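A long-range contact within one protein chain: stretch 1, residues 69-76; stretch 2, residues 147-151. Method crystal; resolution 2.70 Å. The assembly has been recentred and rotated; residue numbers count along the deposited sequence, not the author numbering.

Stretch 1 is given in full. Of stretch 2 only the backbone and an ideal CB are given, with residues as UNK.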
# COMPACT_ATOMS: atom_id res chain seq x y z
N PRO A 69 19.20 -9.29 -37.50
CA PRO A 69 18.34 -8.10 -37.52
C PRO A 69 17.75 -7.75 -36.15
O PRO A 69 17.48 -6.58 -35.90
CB PRO A 69 17.24 -8.48 -38.50
CG PRO A 69 17.90 -9.46 -39.42
CD PRO A 69 18.82 -10.25 -38.56
N LEU A 70 17.58 -8.74 -35.27
CA LEU A 70 17.07 -8.49 -33.93
C LEU A 70 17.88 -7.41 -33.23
O LEU A 70 17.32 -6.56 -32.56
CB LEU A 70 17.10 -9.78 -33.10
CG LEU A 70 16.48 -9.73 -31.70
CD1 LEU A 70 15.03 -9.34 -31.75
CD2 LEU A 70 16.57 -11.09 -31.07
N LEU A 71 19.19 -7.44 -33.44
CA LEU A 71 20.09 -6.50 -32.80
C LEU A 71 19.90 -5.05 -33.26
O LEU A 71 20.50 -4.15 -32.69
CB LEU A 71 21.54 -6.93 -33.04
CG LEU A 71 21.99 -8.18 -32.28
CD1 LEU A 71 23.43 -8.51 -32.55
CD2 LEU A 71 21.79 -7.99 -30.78
N ARG A 72 19.07 -4.83 -34.28
CA ARG A 72 18.81 -3.49 -34.79
C ARG A 72 17.35 -3.07 -34.52
O ARG A 72 16.77 -2.24 -35.24
CB ARG A 72 19.13 -3.43 -36.30
CG ARG A 72 20.58 -3.86 -36.65
CD ARG A 72 20.98 -3.71 -38.14
NE ARG A 72 20.06 -4.35 -39.09
CZ ARG A 72 20.19 -5.59 -39.56
NH1 ARG A 72 21.21 -6.34 -39.19
NH2 ARG A 72 19.31 -6.07 -40.42
N VAL A 73 16.75 -3.62 -33.47
CA VAL A 73 15.35 -3.37 -33.13
C VAL A 73 15.14 -2.25 -32.10
O VAL A 73 15.96 -2.07 -31.20
CB VAL A 73 14.71 -4.69 -32.62
CG1 VAL A 73 13.48 -4.44 -31.75
CG2 VAL A 73 14.38 -5.60 -33.78
N SER A 74 14.07 -1.48 -32.26
CA SER A 74 13.55 -0.60 -31.21
C SER A 74 12.06 -0.91 -31.03
O SER A 74 11.46 -1.55 -31.90
CB SER A 74 13.78 0.88 -31.55
OG SER A 74 12.81 1.42 -32.44
N MET A 75 11.46 -0.49 -29.92
CA MET A 75 10.07 -0.85 -29.61
C MET A 75 9.24 0.36 -29.21
O MET A 75 8.90 0.54 -28.05
CB MET A 75 10.02 -1.91 -28.48
CG MET A 75 10.73 -3.23 -28.82
SD MET A 75 10.82 -4.41 -27.45
CE MET A 75 12.06 -5.53 -28.06
N PRO A 76 8.88 1.18 -30.20
CA PRO A 76 8.14 2.41 -29.93
C PRO A 76 6.65 2.15 -29.78
O PRO A 76 6.17 1.09 -30.20
CB PRO A 76 8.41 3.23 -31.18
CG PRO A 76 8.46 2.18 -32.26
CD PRO A 76 9.07 0.95 -31.64
N UNK A 147 15.83 -7.61 -21.41
CA UNK A 147 15.08 -8.86 -21.53
C UNK A 147 13.84 -8.73 -22.46
O UNK A 147 13.35 -9.72 -23.01
CB UNK A 147 14.64 -9.32 -20.14
N UNK A 148 13.35 -7.50 -22.65
CA UNK A 148 12.30 -7.29 -23.66
C UNK A 148 12.78 -7.66 -25.06
O UNK A 148 11.95 -7.99 -25.93
CB UNK A 148 11.83 -5.83 -23.64
N UNK A 149 14.09 -7.64 -25.29
CA UNK A 149 14.62 -7.92 -26.62
C UNK A 149 14.86 -9.42 -26.80
O UNK A 149 14.49 -9.98 -27.82
CB UNK A 149 15.92 -7.14 -26.85
N UNK A 150 15.49 -10.06 -25.82
CA UNK A 150 15.73 -11.50 -25.95
C UNK A 150 15.91 -12.14 -24.59
O UNK A 150 16.14 -11.46 -23.60
CB UNK A 150 16.96 -11.77 -26.82
N UNK A 151 15.78 -13.46 -24.55
CA UNK A 151 15.94 -14.19 -23.31
C UNK A 151 17.37 -14.75 -23.19
O UNK A 151 18.21 -14.54 -24.06
CB UNK A 151 14.91 -15.32 -23.23

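Stretch 1 turns through a short 3-10 segment, with a hydrogen bond from Arg72 N to Pro69 O at 2.9 Å, and then extends. It presents Leu70, Val73 and Met75 toward stretch 2, so that what it offers there is almost wholly apolar.

At position 147 the ideal CB has nothing of stretch 1 within 5.5 Å. The backbone angles, -66/-22, are helical, and this contact sets no preference for size or polarity. The deposited residue is His147, whose ring takes no part in the contact.

Position 148 also has helical angles, -61/-24, and its CA-to-CB bond points sideways to stretch 1. The ideal CB lies 4.2 Å from Met75 SD, close enough for a methyl group to touch the thioether. A small apolar residue would suit, although a longer side chain directed past the sulfur cannot be excluded. The residue is Ala148. Its CB packs against Met75 SD at 4.2 Å, while Met75 CE approaches the backbone Ala148 O at 3.3 Å, a contact that owes nothing to the identity of the side chain.

Position 149 is nearest to stretch 1 in backbone register, its CA 7.7 Å from the CA of Leu70. The CB points sideways, 4.4 Å from Met75 CE and 5.4 Å from Leu70 CD1, leaving room for a side chain to extend toward the methyl groups of Leu70, Val73 and Met75. Leucine, isoleucine or methionine would be plausible; a charged group would find no partner among these side chains. The residue is Leu149, in a t, p rotamer that brings its end nearer to stretch 1 than its CB direction suggests. One methyl, CD1, makes apolar contacts at 3.8 Å with each of Leu70 CD1, Val73 CG1 and Met75 CE, and also lies 3.7 Å from Leu70 O.

At position 150 the backbone becomes extended, -157/163, and the CB points toward stretch 1, 4.3 Å from Leu70 CD2. Leu71 CD2 lies farther off and to one side of Leu70 CD2, so a long, flexible apolar side chain could reach both leucines, whereas a shorter one might touch Leu70 alone. The residue is Met150, with chi angles p, t, p. Its terminal CE lies 3.5 Å from Leu70 CD2 and 3.9 Å from Leu71 CD2, joining the two leucines in one apolar cluster.

Position 151 is out of reach of stretch 1, which therefore gives no guide to its side chain. It is Asp151, an N-cap residue whose side chain caps a backbone N just past the stretch.

Stretch 2, residues 147-151: HALMD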
# COMPACT_ATOMS: atom_id res chain seq x y z
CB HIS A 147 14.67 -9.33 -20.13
CG HIS A 147 14.35 -10.79 -20.02
ND1 HIS A 147 13.70 -11.49 -21.01
CD2 HIS A 147 14.56 -11.67 -19.00
CE1 HIS A 147 13.53 -12.75 -20.62
NE2 HIS A 147 14.04 -12.88 -19.41
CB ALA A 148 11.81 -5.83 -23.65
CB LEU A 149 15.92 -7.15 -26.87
CG LEU A 149 16.43 -7.24 -28.32
CD1 LEU A 149 15.52 -6.48 -29.32
CD2 LEU A 149 17.89 -6.78 -28.45
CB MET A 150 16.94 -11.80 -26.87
CG MET A 150 18.32 -11.21 -26.48
SD MET A 150 19.70 -11.65 -27.63
CE MET A 150 19.38 -10.55 -28.98
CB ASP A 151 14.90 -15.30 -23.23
CG ASP A 151 14.90 -16.18 -24.45
OD1 ASP A 151 15.94 -16.22 -25.14
OD2 ASP A 151 13.86 -16.82 -24.73
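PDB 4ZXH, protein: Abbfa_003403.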